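PDB 1FCQ: hyaluronoglucosaminidase, which hydrolyses hyaluronan as a family 56 glycosidase of bee venom, where it is also a major allergen. Local coordinates for residues A[220-231]-A[261-272]. Sequence-based numbering, arbitrary orientation.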
ATOM      1  N   ASP A 220      -0.303 -12.628   3.448  1.00 14.87           N
ATOM      2  CA  ASP A 220       0.650 -13.536   2.811  1.00 12.81           C
ATOM      3  C   ASP A 220       1.899 -12.786   2.352  1.00 16.82           C
ATOM      4  O   ASP A 220       2.941 -13.386   2.103  1.00 18.50           O
ATOM      5  CB  ASP A 220       0.023 -14.136   1.540  1.00 14.55           C
ATOM      6  CG  ASP A 220      -1.277 -14.839   1.830  1.00 17.14           C
ATOM      7  OD1 ASP A 220      -1.198 -15.813   2.651  1.00 20.85           O
ATOM      8  OD2 ASP A 220      -2.340 -14.505   1.290  1.00 17.54           O
ATOM      9  N   VAL A 221       1.737 -11.479   2.151  1.00 14.09           N
ATOM     10  CA  VAL A 221       2.820 -10.641   1.625  1.00 13.36           C
ATOM     11  C   VAL A 221       2.738  -9.267   2.265  1.00 13.64           C
ATOM     12  O   VAL A 221       1.660  -8.701   2.493  1.00 13.34           O
ATOM     13  CB  VAL A 221       2.725 -10.541   0.092  1.00 16.03           C
ATOM     14  CG1 VAL A 221       1.378 -10.021  -0.375  1.00 14.59           C
ATOM     15  CG2 VAL A 221       3.846  -9.682  -0.488  1.00 16.64           C
ATOM     16  N   LEU A 222       3.899  -8.726   2.626  1.00 14.19           N
ATOM     17  CA  LEU A 222       4.009  -7.401   3.227  1.00 12.97           C
ATOM     18  C   LEU A 222       4.425  -6.438   2.120  1.00 13.61           C
ATOM     19  O   LEU A 222       5.338  -6.746   1.362  1.00 13.23           O
ATOM     20  CB  LEU A 222       5.067  -7.365   4.319  1.00 13.93           C
ATOM     21  CG  LEU A 222       4.913  -8.268   5.538  1.00 26.40           C
ATOM     22  CD1 LEU A 222       5.651  -7.742   6.770  1.00 22.35           C
ATOM     23  CD2 LEU A 222       3.468  -8.527   5.914  1.00 24.09           C
ATOM     24  N   LEU A 223       3.777  -5.275   2.067  1.00 11.21           N
ATOM     25  CA  LEU A 223       3.933  -4.316   0.983  1.00  9.69           C
ATOM     26  C   LEU A 223       4.242  -2.901   1.408  1.00 10.31           C
ATOM     27  O   LEU A 223       3.517  -1.946   1.117  1.00 12.35           O
ATOM     28  CB  LEU A 223       2.569  -4.345   0.219  1.00 12.19           C
ATOM     29  CG  LEU A 223       2.062  -5.706  -0.255  1.00 10.82           C
ATOM     30  CD1 LEU A 223       0.569  -5.688  -0.552  1.00 14.48           C
ATOM     31  CD2 LEU A 223       2.829  -6.141  -1.505  1.00 14.71           C
ATOM     32  N   PRO A 224       5.367  -2.694   2.089  1.00 13.39           N
ATOM     33  CA  PRO A 224       5.752  -1.364   2.559  1.00 13.22           C
ATOM     34  C   PRO A 224       5.895  -0.447   1.364  1.00 14.09           C
ATOM     35  O   PRO A 224       6.395  -0.923   0.337  1.00 14.24           O
ATOM     36  CB  PRO A 224       7.059  -1.603   3.322  1.00 13.00           C
ATOM     37  CG  PRO A 224       7.628  -2.795   2.617  1.00 13.37           C
ATOM     38  CD  PRO A 224       6.420  -3.687   2.417  1.00 14.90           C
ATOM     39  N   SER A 225       5.400   0.781   1.484  1.00 11.26           N
ATOM     40  CA  SER A 225       5.570   1.717   0.351  1.00 14.02           C
ATOM     41  C   SER A 225       6.865   2.492   0.546  1.00 14.89           C
ATOM     42  O   SER A 225       7.052   3.132   1.582  1.00 14.73           O
ATOM     43  CB  SER A 225       4.378   2.654   0.311  1.00 13.79           C
ATOM     44  OG  SER A 225       4.541   3.638  -0.711  1.00 16.13           O
ATOM     45  N   VAL A 226       7.767   2.468  -0.439  1.00 14.60           N
ATOM     46  CA  VAL A 226       9.086   3.075  -0.321  1.00 14.56           C
ATOM     47  C   VAL A 226       9.306   4.176  -1.353  1.00 14.65           C
ATOM     48  O   VAL A 226      10.374   4.323  -1.920  1.00 14.58           O
ATOM     49  CB  VAL A 226      10.204   2.014  -0.363  1.00 13.80           C
ATOM     50  CG1 VAL A 226      10.030   1.010   0.793  1.00 15.37           C
ATOM     51  CG2 VAL A 226      10.311   1.245  -1.662  1.00 17.15           C
ATOM     52  N   TYR A 227       8.261   4.981  -1.537  1.00 14.07           N
ATOM     53  CA  TYR A 227       8.357   6.091  -2.500  1.00 15.36           C
ATOM     54  C   TYR A 227       9.348   7.141  -2.013  1.00 15.11           C
ATOM     55  O   TYR A 227       9.346   7.545  -0.848  1.00 17.67           O
ATOM     56  CB  TYR A 227       6.978   6.681  -2.758  1.00 15.19           C
ATOM     57  CG  TYR A 227       5.917   5.741  -3.274  1.00 13.25           C
ATOM     58  CD1 TYR A 227       6.214   4.448  -3.682  1.00 16.34           C
ATOM     59  CD2 TYR A 227       4.587   6.164  -3.342  1.00 14.12           C
ATOM     60  CE1 TYR A 227       5.221   3.608  -4.134  1.00 12.67           C
ATOM     61  CE2 TYR A 227       3.594   5.328  -3.830  1.00 15.80           C
ATOM     62  CZ  TYR A 227       3.922   4.037  -4.202  1.00 13.20           C
ATOM     63  OH  TYR A 227       2.951   3.182  -4.668  1.00 14.66           O
ATOM     64  N   LEU A 228      10.250   7.548  -2.922  1.00 15.99           N
ATOM     65  CA  LEU A 228      11.263   8.517  -2.552  1.00 15.26           C
ATOM     66  C   LEU A 228      10.762   9.953  -2.528  1.00 16.52           C
ATOM     67  O   LEU A 228       9.762  10.309  -3.143  1.00 19.60           O
ATOM     68  CB  LEU A 228      12.459   8.464  -3.515  1.00 15.29           C
ATOM     69  CG  LEU A 228      13.009   7.065  -3.805  1.00 18.22           C
ATOM     70  CD1 LEU A 228      14.274   7.170  -4.643  1.00 20.11           C
ATOM     71  CD2 LEU A 228      13.259   6.328  -2.492  1.00 18.18           C
ATOM     72  N   ARG A 229      11.462  10.751  -1.715  1.00 21.70           N
ATOM     73  CA  ARG A 229      11.179  12.179  -1.644  1.00 23.24           C
ATOM     74  C   ARG A 229      12.371  12.930  -2.237  1.00 25.33           C
ATOM     75  O   ARG A 229      13.520  12.534  -2.048  1.00 21.80           O
ATOM     76  CB  ARG A 229      10.835  12.651  -0.241  1.00 31.73           C
ATOM     77  CG  ARG A 229       9.462  12.146   0.211  1.00 34.48           C
ATOM     78  CD  ARG A 229       8.907  13.043   1.309  1.00 33.73           C
ATOM     79  NE  ARG A 229       9.854  13.127   2.419  1.00 33.38           N
ATOM     80  CZ  ARG A 229       9.988  12.180   3.343  1.00 31.24           C
ATOM     81  NH1 ARG A 229       9.224  11.102   3.283  1.00 32.11           N
ATOM     82  NH2 ARG A 229      10.869  12.340   4.320  1.00 33.33           N
ATOM     83  N   TRP A 230      12.064  13.966  -3.012  1.00 24.96           N
ATOM     84  CA  TRP A 230      13.079  14.785  -3.658  1.00 26.37           C
ATOM     85  C   TRP A 230      13.828  15.637  -2.641  1.00 30.76           C
ATOM     86  O   TRP A 230      15.040  15.844  -2.763  1.00 33.79           O
ATOM     87  CB  TRP A 230      12.414  15.663  -4.722  1.00 33.19           C
ATOM     88  CG  TRP A 230      13.376  16.255  -5.704  1.00 46.67           C
ATOM     89  CD1 TRP A 230      13.876  15.667  -6.832  1.00 49.23           C
ATOM     90  CD2 TRP A 230      13.958  17.563  -5.639  1.00 51.05           C
ATOM     91  NE1 TRP A 230      14.732  16.527  -7.471  1.00 55.75           N
ATOM     92  CE2 TRP A 230      14.803  17.698  -6.758  1.00 54.79           C
ATOM     93  CE3 TRP A 230      13.846  18.627  -4.742  1.00 53.30           C
ATOM     94  CZ2 TRP A 230      15.530  18.860  -7.004  1.00 58.98           C
ATOM     95  CZ3 TRP A 230      14.569  19.778  -4.985  1.00 56.10           C
ATOM     96  CH2 TRP A 230      15.401  19.886  -6.109  1.00 59.46           C
ATOM     97  N   ASN A 231      13.143  16.102  -1.608  1.00 24.66           N
ATOM     98  CA  ASN A 231      13.733  16.919  -0.553  1.00 28.16           C
ATOM     99  C   ASN A 231      14.415  16.071   0.513  1.00 29.26           C
ATOM    100  O   ASN A 231      14.028  16.022   1.679  1.00 30.07           O
ATOM    101  CB  ASN A 231      12.675  17.808   0.095  1.00 32.40           C
ATOM    102  CG  ASN A 231      13.233  18.961   0.905  1.00 37.15           C
ATOM    103  OD1 ASN A 231      12.481  19.834   1.334  1.00 42.93           O
ATOM    104  ND2 ASN A 231      14.537  19.006   1.133  1.00 36.64           N
ATOM    105  N   LYS A 261       6.196 -13.163   2.424  1.00 16.53           N
ATOM    106  CA  LYS A 261       6.985 -12.511   1.378  1.00 16.46           C
ATOM    107  C   LYS A 261       7.003 -11.012   1.651  1.00 14.25           C
ATOM    108  O   LYS A 261       6.071 -10.491   2.263  1.00 17.40           O
ATOM    109  CB  LYS A 261       6.299 -12.764   0.036  1.00 20.14           C
ATOM    110  CG  LYS A 261       6.259 -14.238  -0.371  1.00 23.82           C
ATOM    111  CD  LYS A 261       5.772 -14.329  -1.815  1.00 33.56           C
ATOM    112  CE  LYS A 261       6.113 -15.680  -2.427  1.00 40.70           C
ATOM    113  NZ  LYS A 261       5.781 -15.712  -3.884  1.00 46.00           N
ATOM    114  N   VAL A 262       8.068 -10.335   1.239  1.00 14.72           N
ATOM    115  CA  VAL A 262       8.192  -8.889   1.380  1.00 12.30           C
ATOM    116  C   VAL A 262       8.430  -8.317  -0.027  1.00 14.67           C
ATOM    117  O   VAL A 262       9.425  -8.613  -0.689  1.00 13.68           O
ATOM    118  CB  VAL A 262       9.303  -8.443   2.332  1.00 15.27           C
ATOM    119  CG1 VAL A 262       9.530  -6.935   2.328  1.00 18.44           C
ATOM    120  CG2 VAL A 262       8.938  -8.874   3.759  1.00 17.67           C
ATOM    121  N   LEU A 263       7.458  -7.535  -0.502  1.00 12.92           N
ATOM    122  CA  LEU A 263       7.500  -6.914  -1.821  1.00 13.08           C
ATOM    123  C   LEU A 263       7.172  -5.422  -1.710  1.00 11.64           C
ATOM    124  O   LEU A 263       6.003  -5.004  -1.768  1.00 12.66           O
ATOM    125  CB  LEU A 263       6.481  -7.562  -2.768  1.00 11.95           C
ATOM    126  CG  LEU A 263       6.603  -9.034  -3.121  1.00 14.57           C
ATOM    127  CD1 LEU A 263       5.436  -9.497  -3.987  1.00 13.66           C
ATOM    128  CD2 LEU A 263       7.904  -9.299  -3.878  1.00 15.74           C
ATOM    129  N   PRO A 264       8.192  -4.603  -1.529  1.00 13.83           N
ATOM    130  CA  PRO A 264       7.998  -3.175  -1.381  1.00 12.32           C
ATOM    131  C   PRO A 264       7.353  -2.575  -2.628  1.00 12.80           C
ATOM    132  O   PRO A 264       7.651  -2.935  -3.758  1.00 12.28           O
ATOM    133  CB  PRO A 264       9.418  -2.619  -1.231  1.00 12.62           C
ATOM    134  CG  PRO A 264      10.165  -3.766  -0.617  1.00 13.46           C
ATOM    135  CD  PRO A 264       9.616  -4.985  -1.330  1.00 14.56           C
ATOM    136  N   TYR A 265       6.477  -1.602  -2.391  1.00 13.70           N
ATOM    137  CA  TYR A 265       5.821  -0.828  -3.442  1.00 11.77           C
ATOM    138  C   TYR A 265       6.791   0.293  -3.826  1.00 11.90           C
ATOM    139  O   TYR A 265       7.270   1.030  -2.946  1.00 12.33           O
ATOM    140  CB  TYR A 265       4.473  -0.270  -2.939  1.00 10.57           C
ATOM    141  CG  TYR A 265       3.344  -0.958  -3.682  1.00 10.45           C
ATOM    142  CD1 TYR A 265       2.939  -2.252  -3.355  1.00 13.43           C
ATOM    143  CD2 TYR A 265       2.740  -0.369  -4.773  1.00 11.76           C
ATOM    144  CE1 TYR A 265       1.967  -2.904  -4.093  1.00 12.34           C
ATOM    145  CE2 TYR A 265       1.740  -0.990  -5.514  1.00 13.08           C
ATOM    146  CZ  TYR A 265       1.365  -2.274  -5.161  1.00 14.51           C
ATOM    147  OH  TYR A 265       0.409  -2.947  -5.880  1.00 13.01           O
ATOM    148  N   TYR A 266       7.090   0.399  -5.117  1.00 13.57           N
ATOM    149  CA  TYR A 266       8.084   1.355  -5.599  1.00 12.12           C
ATOM    150  C   TYR A 266       7.509   2.241  -6.696  1.00 13.45           C
ATOM    151  O   TYR A 266       6.857   1.754  -7.609  1.00 15.03           O
ATOM    152  CB  TYR A 266       9.232   0.537  -6.197  1.00 13.51           C
ATOM    153  CG  TYR A 266      10.520   1.287  -6.425  1.00 13.53           C
ATOM    154  CD1 TYR A 266      11.507   1.324  -5.467  1.00 13.22           C
ATOM    155  CD2 TYR A 266      10.731   1.964  -7.630  1.00 13.63           C
ATOM    156  CE1 TYR A 266      12.696   2.028  -5.659  1.00 14.77           C
ATOM    157  CE2 TYR A 266      11.916   2.639  -7.848  1.00 14.41           C
ATOM    158  CZ  TYR A 266      12.884   2.670  -6.871  1.00 16.97           C
ATOM    159  OH  TYR A 266      14.050   3.379  -7.104  1.00 18.61           O
ATOM    160  N   TRP A 267       7.750   3.552  -6.574  1.00 13.04           N
ATOM    161  CA  TRP A 267       7.201   4.458  -7.589  1.00 15.17           C
ATOM    162  C   TRP A 267       8.366   5.094  -8.341  1.00 14.42           C
ATOM    163  O   TRP A 267       9.404   5.325  -7.731  1.00 14.97           O
ATOM    164  CB  TRP A 267       6.305   5.522  -6.995  1.00 13.46           C
ATOM    165  CG  TRP A 267       5.441   6.322  -7.925  1.00 15.60           C
ATOM    166  CD1 TRP A 267       5.044   6.008  -9.190  1.00 15.12           C
ATOM    167  CD2 TRP A 267       4.798   7.563  -7.599  1.00 13.11           C
ATOM    168  NE1 TRP A 267       4.212   6.990  -9.691  1.00 14.94           N
ATOM    169  CE2 TRP A 267       4.035   7.938  -8.724  1.00 14.03           C
ATOM    170  CE3 TRP A 267       4.784   8.387  -6.466  1.00 16.05           C
ATOM    171  CZ2 TRP A 267       3.289   9.116  -8.757  1.00 19.09           C
ATOM    172  CZ3 TRP A 267       4.028   9.547  -6.499  1.00 19.74           C
ATOM    173  CH2 TRP A 267       3.288   9.902  -7.643  1.00 18.46           C
ATOM    174  N   TYR A 268       8.157   5.338  -9.632  1.00 12.43           N
ATOM    175  CA  TYR A 268       9.206   5.968 -10.441  1.00 18.95           C
ATOM    176  C   TYR A 268       9.099   7.481 -10.432  1.00 18.67           C
ATOM    177  O   TYR A 268       9.856   8.151 -11.149  1.00 18.47           O
ATOM    178  CB  TYR A 268       9.207   5.398 -11.871  1.00 16.93           C
ATOM    179  CG  TYR A 268       7.906   5.688 -12.594  1.00 15.27           C
ATOM    180  CD1 TYR A 268       7.821   6.862 -13.338  1.00 18.09           C
ATOM    181  CD2 TYR A 268       6.791   4.883 -12.527  1.00 11.06           C
ATOM    182  CE1 TYR A 268       6.651   7.190 -13.992  1.00 16.63           C
ATOM    183  CE2 TYR A 268       5.611   5.194 -13.174  1.00 13.58           C
ATOM    184  CZ  TYR A 268       5.550   6.373 -13.909  1.00 16.16           C
ATOM    185  OH  TYR A 268       4.399   6.727 -14.568  1.00 17.49           O
ATOM    186  N   LYS A 269       8.223   8.058  -9.621  1.00 14.42           N
ATOM    187  CA  LYS A 269       8.119   9.498  -9.454  1.00 18.27           C
ATOM    188  C   LYS A 269       8.443   9.844  -7.995  1.00 20.00           C
ATOM    189  O   LYS A 269       8.274   8.983  -7.127  1.00 17.79           O
ATOM    190  CB  LYS A 269       6.696  10.005  -9.707  1.00 19.13           C
ATOM    191  CG  LYS A 269       6.146   9.731 -11.097  1.00 19.34           C
ATOM    192  CD  LYS A 269       6.859  10.630 -12.105  1.00 20.73           C
ATOM    193  CE  LYS A 269       6.024  10.731 -13.374  1.00 20.87           C
ATOM    194  NZ  LYS A 269       6.757  11.524 -14.407  1.00 22.61           N
ATOM    195  N   TYR A 270       8.895  11.055  -7.718  1.00 17.39           N
ATOM    196  CA  TYR A 270       9.165  11.479  -6.342  1.00 17.65           C
ATOM    197  C   TYR A 270       7.835  11.774  -5.678  1.00 15.71           C
ATOM    198  O   TYR A 270       6.966  12.430  -6.263  1.00 20.20           O
ATOM    199  CB  TYR A 270      10.080  12.719  -6.294  1.00 16.50           C
ATOM    200  CG  TYR A 270      11.478  12.348  -6.747  1.00 18.74           C
ATOM    201  CD1 TYR A 270      11.917  12.617  -8.043  1.00 18.01           C
ATOM    202  CD2 TYR A 270      12.354  11.693  -5.890  1.00 18.33           C
ATOM    203  CE1 TYR A 270      13.177  12.259  -8.450  1.00 18.22           C
ATOM    204  CE2 TYR A 270      13.624  11.327  -6.293  1.00 18.90           C
ATOM    205  CZ  TYR A 270      14.043  11.626  -7.582  1.00 17.62           C
ATOM    206  OH  TYR A 270      15.290  11.243  -8.006  1.00 18.37           O
ATOM    207  N   GLN A 271       7.610  11.337  -4.446  1.00 18.27           N
ATOM    208  CA  GLN A 271       6.334  11.557  -3.771  1.00 20.89           C
ATOM    209  C   GLN A 271       6.007  13.024  -3.549  1.00 22.84           C
ATOM    210  O   GLN A 271       4.833  13.403  -3.586  1.00 25.84           O
ATOM    211  CB  GLN A 271       6.354  10.763  -2.463  1.00 23.11           C
ATOM    212  CG  GLN A 271       5.039  10.668  -1.712  1.00 33.64           C
ATOM    213  CD  GLN A 271       5.192   9.853  -0.439  1.00 45.00           C
ATOM    214  OE1 GLN A 271       5.037   8.629  -0.442  1.00 45.01           O
ATOM    215  NE2 GLN A 271       5.508  10.528   0.663  1.00 48.48           N
ATOM    216  N   ASP A 272       7.008  13.865  -3.377  1.00 22.38           N
ATOM    217  CA  ASP A 272       6.849  15.290  -3.145  1.00 27.63           C
ATOM    218  C   ASP A 272       7.076  16.122  -4.400  1.00 30.05           C
ATOM    219  O   ASP A 272       6.935  17.346  -4.395  1.00 27.78           O
ATOM    220  CB  ASP A 272       7.815  15.750  -2.044  1.00 24.99           C
ATOM    221  CG  ASP A 272       9.270  15.479  -2.367  1.00 30.98           C
ATOM    222  OD1 ASP A 272      10.143  16.088  -1.698  1.00 33.28           O
ATOM    223  OD2 ASP A 272       9.559  14.671  -3.273  1.00 21.49           O
TER
HETATM  224  O   HOH W   1       5.389   5.981   0.624  1.00 26.54           O
HETATM  225  O   HOH W   2      10.023   4.137  -4.784  1.00 16.38           O
HETATM  226  O   HOH W   3       7.276   7.876   0.910  1.00 27.94           O
HETATM  227  O   HOH W   4       9.424   7.168  -5.560  1.00 14.22           O
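The carboxylate of D272 grips two successive backbone amides: W230 N meets D272 OD2 at 2.6 Å on the syn side, slightly out of the carboxylate plane, while N231 N uses the syn lone pair of OD1. CG of D272 sits between its own backbone N and carbonyl carbon (chi1 59°), which brings the carboxylate back over the W230 and N231 amides. Just before them, Q271 N donates to L228 O at 2.7 Å. Further back, a single bridge has Y265 N reaching P224 O at 2.8 Å and V226 N returning the bond to Y265 O at 2.9 Å. L222 N donates to K261 O, and L222 O accepts from L263 N; here 221-222 and 261-262 pair as parallel neighbours in the seven-stranded TIM barrel, joined by the β-α-β crossover through helix 234-253. Between the bonded regions the backbones part: W267 N donates to water 2, with V226 O within hydrogen-bonding distance of it, and L228 N to water 4, near W267 O and K269 O. The Y227 ring lies against this part of 261-272: W267 CB is 3.6 Å from its centroid as a CH-pi contact, the edge of the W267 five-membered ring is turned to the same face, planes 51° apart, and S225 OG, hydrogen-bonded to Y184 OH, covers the opposite face. Farther out, W230 directs its CD1 edge onto the face of Y270, planes 84° apart. On the strands, V221 CG2 packs crosswise against L263 CD1 at 3.8 Å.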